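Local coordinates for protein Methylcobalamin\: coenzyme M methyltransferase (PDB 4AY7) that transfers the methyl group of a methylated corrinoid to coenzyme M in methanogenesis, using a zinc ion held in a TIM-barrel fold, at residues 38-44 against 327-333; 33-39 against 75-79. Residues are numbered along the deposited sequence.

Contact 1. Residues 38-44 against 327-333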
ATOM      1  N   GLN A  38       4.381   0.683  -3.642  1.00 19.84           N
ATOM      2  CA  GLN A  38       4.609   0.321  -5.048  1.00 20.47           C
ATOM      3  C   GLN A  38       6.125   0.110  -5.362  1.00 20.58           C
ATOM      4  O   GLN A  38       6.998   0.838  -4.843  1.00 19.81           O
ATOM      5  CB  GLN A  38       3.917   1.347  -5.992  1.00 21.02           C
ATOM      6  CG  GLN A  38       4.764   2.501  -6.490  1.00 20.89           C
ATOM      7  CD  GLN A  38       5.643   2.120  -7.684  1.00 21.23           C
ATOM      8  OE1 GLN A  38       5.226   1.274  -8.485  1.00 21.74           O
ATOM      9  NE2 GLN A  38       6.892   2.651  -7.751  1.00 19.73           N
ATOM     10  N   THR A  39       6.406  -0.905  -6.167  1.00 20.21           N
ATOM     11  CA  THR A  39       7.788  -1.316  -6.469  1.00 21.74           C
ATOM     12  C   THR A  39       8.267  -1.114  -7.940  1.00 22.24           C
ATOM     13  O   THR A  39       9.336  -1.576  -8.341  1.00 24.18           O
ATOM     14  CB  THR A  39       7.882  -2.812  -6.136  1.00 22.58           C
ATOM     15  OG1 THR A  39       6.903  -3.538  -6.898  1.00 24.48           O
ATOM     16  CG2 THR A  39       7.622  -3.033  -4.615  1.00 22.38           C
ATOM     17  N   GLY A  40       7.465  -0.469  -8.763  1.00 21.90           N
ATOM     18  CA  GLY A  40       7.846  -0.238 -10.172  1.00 21.90           C
ATOM     19  C   GLY A  40       8.932   0.820 -10.312  1.00 21.75           C
ATOM     20  O   GLY A  40       8.746   1.948  -9.849  1.00 20.72           O
ATOM     21  N   ILE A  41      10.051   0.455 -10.970  1.00 21.31           N
ATOM     22  CA  ILE A  41      11.197   1.387 -11.142  1.00 21.46           C
ATOM     23  C   ILE A  41      11.606   1.357 -12.594  1.00 22.22           C
ATOM     24  O   ILE A  41      11.546   0.301 -13.236  1.00 22.22           O
ATOM     25  CB  ILE A  41      12.344   1.147 -10.126  1.00 21.52           C
ATOM     26  CG1 ILE A  41      13.037  -0.193 -10.357  1.00 21.91           C
ATOM     27  CG2 ILE A  41      11.812   1.165  -8.694  1.00 20.90           C
ATOM     28  CD1 ILE A  41      14.292  -0.427  -9.534  1.00 21.25           C
ATOM     29  N   VAL A  42      11.922   2.531 -13.110  1.00 22.71           N
ATOM     30  CA  VAL A  42      12.240   2.707 -14.521  1.00 23.46           C
ATOM     31  C   VAL A  42      13.380   1.807 -14.949  1.00 24.04           C
ATOM     32  O   VAL A  42      13.341   1.314 -16.054  1.00 25.17           O
ATOM     33  CB  VAL A  42      12.527   4.188 -14.866  1.00 23.96           C
ATOM     34  CG1 VAL A  42      12.945   4.375 -16.331  1.00 25.16           C
ATOM     35  CG2 VAL A  42      11.315   5.055 -14.526  1.00 23.10           C
ATOM     36  N   GLU A  43      14.405   1.627 -14.119  1.00 25.17           N
ATOM     37  CA  GLU A  43      15.558   0.751 -14.464  1.00 25.86           C
ATOM     38  C   GLU A  43      15.044  -0.649 -14.852  1.00 25.82           C
ATOM     39  O   GLU A  43      15.497  -1.235 -15.860  1.00 26.74           O
ATOM     40  CB  GLU A  43      16.598   0.669 -13.357  1.00 27.55           C
ATOM     41  CG  GLU A  43      17.765  -0.309 -13.660  1.00 29.31           C
ATOM     42  CD  GLU A  43      19.006  -0.201 -12.734  1.00 30.18           C
ATOM     43  OE1 GLU A  43      19.090   0.671 -11.806  1.00 28.80           O
ATOM     44  OE2 GLU A  43      19.944  -1.020 -12.980  1.00 29.62           O
ATOM     45  N   LEU A  44      14.079  -1.157 -14.105  1.00 24.50           N
ATOM     46  CA  LEU A  44      13.553  -2.518 -14.315  1.00 24.57           C
ATOM     47  C   LEU A  44      12.539  -2.502 -15.478  1.00 23.87           C
ATOM     48  O   LEU A  44      12.530  -3.429 -16.320  1.00 24.21           O
ATOM     49  CB  LEU A  44      12.969  -3.114 -13.028  1.00 23.93           C
ATOM     50  CG  LEU A  44      14.070  -3.461 -12.012  1.00 25.05           C
ATOM     51  CD1 LEU A  44      13.475  -4.108 -10.785  1.00 24.27           C
ATOM     52  CD2 LEU A  44      15.195  -4.315 -12.651  1.00 26.44           C
ATOM     53  N   ILE A 327       8.223   3.415  -3.831  1.00 22.80           N
ATOM     54  CA  ILE A 327       9.564   3.643  -4.350  1.00 22.50           C
ATOM     55  C   ILE A 327       9.464   4.661  -5.464  1.00 23.06           C
ATOM     56  O   ILE A 327       8.569   4.556  -6.376  1.00 22.56           O
ATOM     57  CB  ILE A 327      10.127   2.308  -4.852  1.00 22.81           C
ATOM     58  CG1 ILE A 327      10.116   1.283  -3.694  1.00 22.66           C
ATOM     59  CG2 ILE A 327      11.545   2.486  -5.430  1.00 22.11           C
ATOM     60  CD1 ILE A 327      10.825  -0.064  -3.980  1.00 22.76           C
ATOM     61  N   ALA A 328      10.296   5.685  -5.436  1.00 22.84           N
ATOM     62  CA  ALA A 328      10.292   6.626  -6.569  1.00 23.88           C
ATOM     63  C   ALA A 328      10.709   5.855  -7.867  1.00 23.88           C
ATOM     64  O   ALA A 328      11.620   5.002  -7.839  1.00 24.08           O
ATOM     65  CB  ALA A 328      11.244   7.803  -6.329  1.00 24.05           C
ATOM     66  N   PRO A 329      10.040   6.152  -8.973  1.00 23.68           N
ATOM     67  CA  PRO A 329      10.317   5.426 -10.198  1.00 24.57           C
ATOM     68  C   PRO A 329      11.772   5.530 -10.677  1.00 25.08           C
ATOM     69  O   PRO A 329      12.274   4.573 -11.272  1.00 25.81           O
ATOM     70  CB  PRO A 329       9.364   6.050 -11.194  1.00 25.10           C
ATOM     71  CG  PRO A 329       8.206   6.530 -10.381  1.00 24.78           C
ATOM     72  CD  PRO A 329       8.752   6.889  -9.029  1.00 24.68           C
ATOM     73  N   MET A 330      12.457   6.636 -10.427  1.00 25.38           N
ATOM     74  CA  MET A 330      13.860   6.749 -10.831  1.00 26.58           C
ATOM     75  C   MET A 330      14.864   6.202  -9.827  1.00 25.98           C
ATOM     76  O   MET A 330      16.082   6.381 -10.011  1.00 25.89           O
ATOM     77  CB  MET A 330      14.222   8.193 -11.179  1.00 28.02           C
ATOM     78  CG  MET A 330      13.502   8.661 -12.419  1.00 30.59           C
ATOM     79  SD  MET A 330      13.960   7.759 -13.933  1.00 30.81           S
ATOM     80  CE  MET A 330      15.664   8.152 -14.316  1.00 30.95           C
ATOM     81  N   THR A 331      14.391   5.474  -8.806  1.00 23.12           N
ATOM     82  CA  THR A 331      15.289   4.796  -7.903  1.00 23.25           C
ATOM     83  C   THR A 331      16.186   3.734  -8.610  1.00 23.29           C
ATOM     84  O   THR A 331      15.676   2.808  -9.252  1.00 22.99           O
ATOM     85  CB  THR A 331      14.488   4.141  -6.771  1.00 21.72           C
ATOM     86  OG1 THR A 331      13.743   5.175  -6.124  1.00 21.20           O
ATOM     87  CG2 THR A 331      15.396   3.477  -5.761  1.00 21.27           C
ATOM     88  N   PRO A 332      17.483   3.867  -8.484  1.00 23.98           N
ATOM     89  CA  PRO A 332      18.342   2.789  -9.029  1.00 24.30           C
ATOM     90  C   PRO A 332      18.151   1.458  -8.354  1.00 24.19           C
ATOM     91  O   PRO A 332      17.929   1.388  -7.100  1.00 23.62           O
ATOM     92  CB  PRO A 332      19.745   3.295  -8.849  1.00 25.32           C
ATOM     93  CG  PRO A 332      19.641   4.743  -8.483  1.00 25.81           C
ATOM     94  CD  PRO A 332      18.262   4.987  -7.941  1.00 24.93           C
ATOM     95  N   LEU A 333      18.224   0.396  -9.147  1.00 24.66           N
ATOM     96  CA  LEU A 333      18.183  -0.970  -8.635  1.00 25.09           C
ATOM     97  C   LEU A 333      19.152  -1.189  -7.433  1.00 25.33           C
ATOM     98  O   LEU A 333      18.776  -1.822  -6.417  1.00 25.19           O
ATOM     99  CB  LEU A 333      18.473  -1.974  -9.754  1.00 26.16           C
ATOM    100  CG  LEU A 333      18.481  -3.463  -9.388  1.00 26.88           C
ATOM    101  CD1 LEU A 333      17.103  -3.795  -8.861  1.00 27.77           C
ATOM    102  CD2 LEU A 333      18.819  -4.361 -10.588  1.00 27.32           C
TER
HETATM  103  O   HOH W   1      14.759   3.516 -11.712  1.00 24.98           O
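Four direct hydrogen bonds join the two segments. At one end Gln38 and Ile327 are paired twice: Ile327 N donates to Gln38 O (3.0 Å), and the side-chain amide returns from Gln38 NE2 to Ile327 O (2.9 Å). The same amide folds back on its own loop, where Gly40 N reaches Gln38 OE1 and Gln38 NE2 reaches Gly40 O, both at 2.9 Å, fixing the carboxamide oxygen and nitrogen. Gln38 is a coenzyme M-binding residue, and its side chain lies about 4 Å from that of Gln103, another such residue; coenzyme M is absent from this chain. Further on, Val42 N in the first turn of helix 42-48 donates to Pro329 O (2.8 Å). A water bridges next to it, accepting from Glu43 N (3.1 Å) and donating to Pro329 O and Thr331 O (both 2.7 Å). In exchange, Leu333 N, at the start of helix 333-346, donates to Glu43 OE1 (2.8 Å). Each helix start thus has a backbone NH taken up by the opposite segment. The type I turn from Ala328 to Thr331 presents Pro329 O. Apolar contacts fill in between: Ile41 CG2 meets Ile327 CG2 at 3.5 Å, Ile41 CD1 lies 4.4 Å from Leu333 CD1, Val42 CG2 3.8 Å from Met330 SD, and Leu44 CD1 4.1 Å from Leu333 CD1. At the C-terminal end of the barrel strands, where TIM-barrel active sites lie, the contact joins the loop between strand 320-323 and helix 333-346 to the start of helix 42-48 and the loop before it, while helix 59-71 touches Leu44 and Ile327 through Asn69.

Contact 2. Residues 33-39 against 75-79; sequences VCSVTQT and LEAVR
In this TIM barrel of the uroporphyrinogen decarboxylase family, the extended loop 33-39 runs beside, and in the same direction as, the lead-in to strand 78-80, with Cys34 opposite Leu75 (CA atoms 4.5 Å apart) and Val36 opposite Arg79 (6.4 Å). Two hydrogen bonds pair Val33 (p) with Glu76: Glu76 N to Val33 O (2.8 Å) and Val33 N to Glu76 OE1 (3.1 Å). Glu76 is m, t, and its OE2 forms a salt bridge with Arg343. Leu75 (m, t) sets CD2 4.3 Å from Val33 CG2, and CB of Cys34 (p) lies 3.8 Å from Ala77 CB. The backbone turns at Val36 (phi/psi -103/-4), where Ser35 (t) donates from OG to Thr37 O (2.9 Å). Arg79 (t, m, t) points toward the turn: NE donates to Val36 O (3.0 Å), while Thr37 C and Gln38 CA lie over one guanidinium face. Arg79 thus packs against a loop passing beside the zinc site: Thr37 (p) bonds through OG1 to Cys325 O, and Gln38 (chi1 94°, between wells), which binds coenzyme M, absent here, has OE1 bonded to Gly40 N. One water bridges Thr39 N and Arg79 O, another Arg79 NH2 and Val36 O, every leg 2.9 Å.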
ATOM      1  N   VAL A  33      12.548  -8.347   4.677  1.00 20.88           N
ATOM      2  CA  VAL A  33      12.788  -7.095   3.965  1.00 20.70           C
ATOM      3  C   VAL A  33      12.003  -7.143   2.695  1.00 21.95           C
ATOM      4  O   VAL A  33      12.195  -8.034   1.873  1.00 22.51           O
ATOM      5  CB  VAL A  33      14.257  -6.784   3.728  1.00 21.76           C
ATOM      6  CG1 VAL A  33      14.988  -7.956   3.041  1.00 22.77           C
ATOM      7  CG2 VAL A  33      14.424  -5.448   3.027  1.00 21.40           C
ATOM      8  N   CYS A  34      11.088  -6.207   2.585  1.00 21.26           N
ATOM      9  CA  CYS A  34      10.252  -6.140   1.360  1.00 22.87           C
ATOM     10  C   CYS A  34       9.592  -4.805   1.253  1.00 23.20           C
ATOM     11  O   CYS A  34       9.893  -3.919   2.049  1.00 24.79           O
ATOM     12  CB  CYS A  34       9.224  -7.238   1.355  1.00 23.01           C
ATOM     13  SG  CYS A  34       7.961  -7.000   2.553  1.00 25.37           S
ATOM     14  N   SER A  35       8.744  -4.626   0.225  1.00 23.24           N
ATOM     15  CA  SER A  35       7.932  -3.405   0.105  1.00 22.96           C
ATOM     16  C   SER A  35       6.480  -3.744   0.080  1.00 22.39           C
ATOM     17  O   SER A  35       6.073  -4.709  -0.599  1.00 22.84           O
ATOM     18  CB  SER A  35       8.349  -2.641  -1.159  1.00 23.37           C
ATOM     19  OG  SER A  35       7.703  -1.380  -1.146  1.00 24.71           O
ATOM     20  N   VAL A  36       5.690  -2.979   0.822  1.00 21.24           N
ATOM     21  CA  VAL A  36       4.268  -3.095   0.842  1.00 22.77           C
ATOM     22  C   VAL A  36       3.711  -1.946   0.002  1.00 22.44           C
ATOM     23  O   VAL A  36       2.529  -1.891  -0.246  1.00 21.35           O
ATOM     24  CB  VAL A  36       3.648  -3.147   2.268  1.00 22.83           C
ATOM     25  CG1 VAL A  36       4.215  -4.328   3.049  1.00 25.09           C
ATOM     26  CG2 VAL A  36       3.943  -1.866   3.069  1.00 24.57           C
ATOM     27  N   THR A  37       4.573  -1.067  -0.482  1.00 21.37           N
ATOM     28  CA  THR A  37       4.146   0.069  -1.253  1.00 21.31           C
ATOM     29  C   THR A  37       4.666  -0.184  -2.699  1.00 21.08           C
ATOM     30  O   THR A  37       5.378  -1.146  -2.932  1.00 21.43           O
ATOM     31  CB  THR A  37       4.782   1.335  -0.661  1.00 22.14           C
ATOM     32  OG1 THR A  37       6.199   1.128  -0.565  1.00 23.64           O
ATOM     33  CG2 THR A  37       4.217   1.592   0.782  1.00 23.47           C
ATOM     34  N   GLN A  38       4.381   0.683  -3.642  1.00 19.84           N
ATOM     35  CA  GLN A  38       4.609   0.321  -5.048  1.00 20.47           C
ATOM     36  C   GLN A  38       6.125   0.110  -5.362  1.00 20.58           C
ATOM     37  O   GLN A  38       6.998   0.838  -4.843  1.00 19.81           O
ATOM     38  CB  GLN A  38       3.917   1.347  -5.992  1.00 21.02           C
ATOM     39  CG  GLN A  38       4.764   2.501  -6.490  1.00 20.89           C
ATOM     40  CD  GLN A  38       5.643   2.120  -7.684  1.00 21.23           C
ATOM     41  OE1 GLN A  38       5.226   1.274  -8.485  1.00 21.74           O
ATOM     42  NE2 GLN A  38       6.892   2.651  -7.751  1.00 19.73           N
ATOM     43  N   THR A  39       6.406  -0.905  -6.167  1.00 20.21           N
ATOM     44  CA  THR A  39       7.788  -1.316  -6.469  1.00 21.74           C
ATOM     45  C   THR A  39       8.267  -1.114  -7.940  1.00 22.24           C
ATOM     46  O   THR A  39       9.336  -1.576  -8.341  1.00 24.18           O
ATOM     47  CB  THR A  39       7.882  -2.812  -6.136  1.00 22.58           C
ATOM     48  OG1 THR A  39       6.903  -3.538  -6.898  1.00 24.48           O
ATOM     49  CG2 THR A  39       7.622  -3.033  -4.615  1.00 22.38           C
ATOM     50  N   LEU A  75      14.024  -8.183  -2.749  1.00 22.56           N
ATOM     51  CA  LEU A  75      12.873  -7.907  -1.855  1.00 22.56           C
ATOM     52  C   LEU A  75      12.120  -9.210  -1.718  1.00 22.47           C
ATOM     53  O   LEU A  75      11.976  -9.975  -2.697  1.00 23.53           O
ATOM     54  CB  LEU A  75      11.995  -6.805  -2.342  1.00 22.79           C
ATOM     55  CG  LEU A  75      12.633  -5.414  -2.440  1.00 22.19           C
ATOM     56  CD1 LEU A  75      11.595  -4.500  -3.040  1.00 22.18           C
ATOM     57  CD2 LEU A  75      13.154  -4.956  -1.062  1.00 23.08           C
ATOM     58  N   GLU A  76      11.699  -9.472  -0.486  1.00 22.02           N
ATOM     59  CA  GLU A  76      11.169 -10.771  -0.116  1.00 22.27           C
ATOM     60  C   GLU A  76       9.678 -10.853  -0.214  1.00 21.80           C
ATOM     61  O   GLU A  76       9.062 -11.590   0.515  1.00 22.49           O
ATOM     62  CB  GLU A  76      11.690 -11.098   1.283  1.00 23.16           C
ATOM     63  CG  GLU A  76      13.209 -11.281   1.236  1.00 23.41           C
ATOM     64  CD  GLU A  76      13.885 -11.518   2.598  1.00 24.95           C
ATOM     65  OE1 GLU A  76      13.370 -11.117   3.676  1.00 24.83           O
ATOM     66  OE2 GLU A  76      14.954 -12.187   2.571  1.00 24.96           O
ATOM     67  N   ALA A  77       9.094 -10.185  -1.214  1.00 21.65           N
ATOM     68  CA  ALA A  77       7.655 -10.296  -1.513  1.00 21.09           C
ATOM     69  C   ALA A  77       7.480  -9.778  -2.929  1.00 21.27           C
ATOM     70  O   ALA A  77       8.386  -9.160  -3.471  1.00 23.67           O
ATOM     71  CB  ALA A  77       6.818  -9.459  -0.572  1.00 20.03           C
ATOM     72  N   VAL A  78       6.354 -10.067  -3.542  1.00 20.54           N
ATOM     73  CA  VAL A  78       6.033  -9.454  -4.857  1.00 20.09           C
ATOM     74  C   VAL A  78       4.828  -8.598  -4.617  1.00 19.99           C
ATOM     75  O   VAL A  78       3.811  -9.126  -4.135  1.00 20.12           O
ATOM     76  CB  VAL A  78       5.705 -10.496  -5.924  1.00 20.22           C
ATOM     77  CG1 VAL A  78       5.372  -9.807  -7.284  1.00 20.50           C
ATOM     78  CG2 VAL A  78       6.883 -11.449  -6.120  1.00 21.07           C
ATOM     79  N   ARG A  79       4.888  -7.323  -4.994  1.00 20.06           N
ATOM     80  CA  ARG A  79       3.835  -6.340  -4.714  1.00 20.24           C
ATOM     81  C   ARG A  79       3.308  -5.823  -6.091  1.00 20.36           C
ATOM     82  O   ARG A  79       4.084  -5.451  -6.975  1.00 19.72           O
ATOM     83  CB  ARG A  79       4.415  -5.158  -3.997  1.00 20.43           C
ATOM     84  CG  ARG A  79       3.454  -4.319  -3.167  1.00 20.95           C
ATOM     85  CD  ARG A  79       2.752  -3.305  -3.911  1.00 22.37           C
ATOM     86  NE  ARG A  79       2.053  -2.284  -3.146  1.00 21.87           N
ATOM     87  CZ  ARG A  79       1.405  -1.324  -3.773  1.00 22.37           C
ATOM     88  NH1 ARG A  79       1.396  -1.269  -5.109  1.00 23.23           N
ATOM     89  NH2 ARG A  79       0.779  -0.370  -3.115  1.00 23.15           N
TER
HETATM   90  O   HOH W   2       7.912  -6.255  -1.951  1.00 21.21           O
HETATM   91  O   HOH W   3       0.113  -0.229  -0.295  1.00 24.39           O
HETATM   92  O   HOH W   4       4.161  -2.599  -6.928  1.00 22.92           O
HETATM   93  O   HOH W   5       7.305  -6.392  -6.473  1.00 26.81           O

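From the N terminus, the chain leaves helix 15-24 and enters 33-39 of contact 2, whose last two residues, Gln38 and Thr39, also begin 38-44 of contact 1. Contact 2 closes the shorter loop: helices 42-48, 54-57 and 59-71 intervene before 75-79 leads into the first strand, 78-80. Contact 1 closes nearly the whole barrel, since 327-333, just after the last strand, 320-323, lies 283 residues beyond 38-44. The segments alternate along the chain, so the two closures cross rather than nest, with centres 12 Å apart. One loop thus lies where the first and last barrel strands come together, tied to the lead-in of 78-80 and to the loop after 320-323, with the coenzyme M-binding Gln38 at the junction.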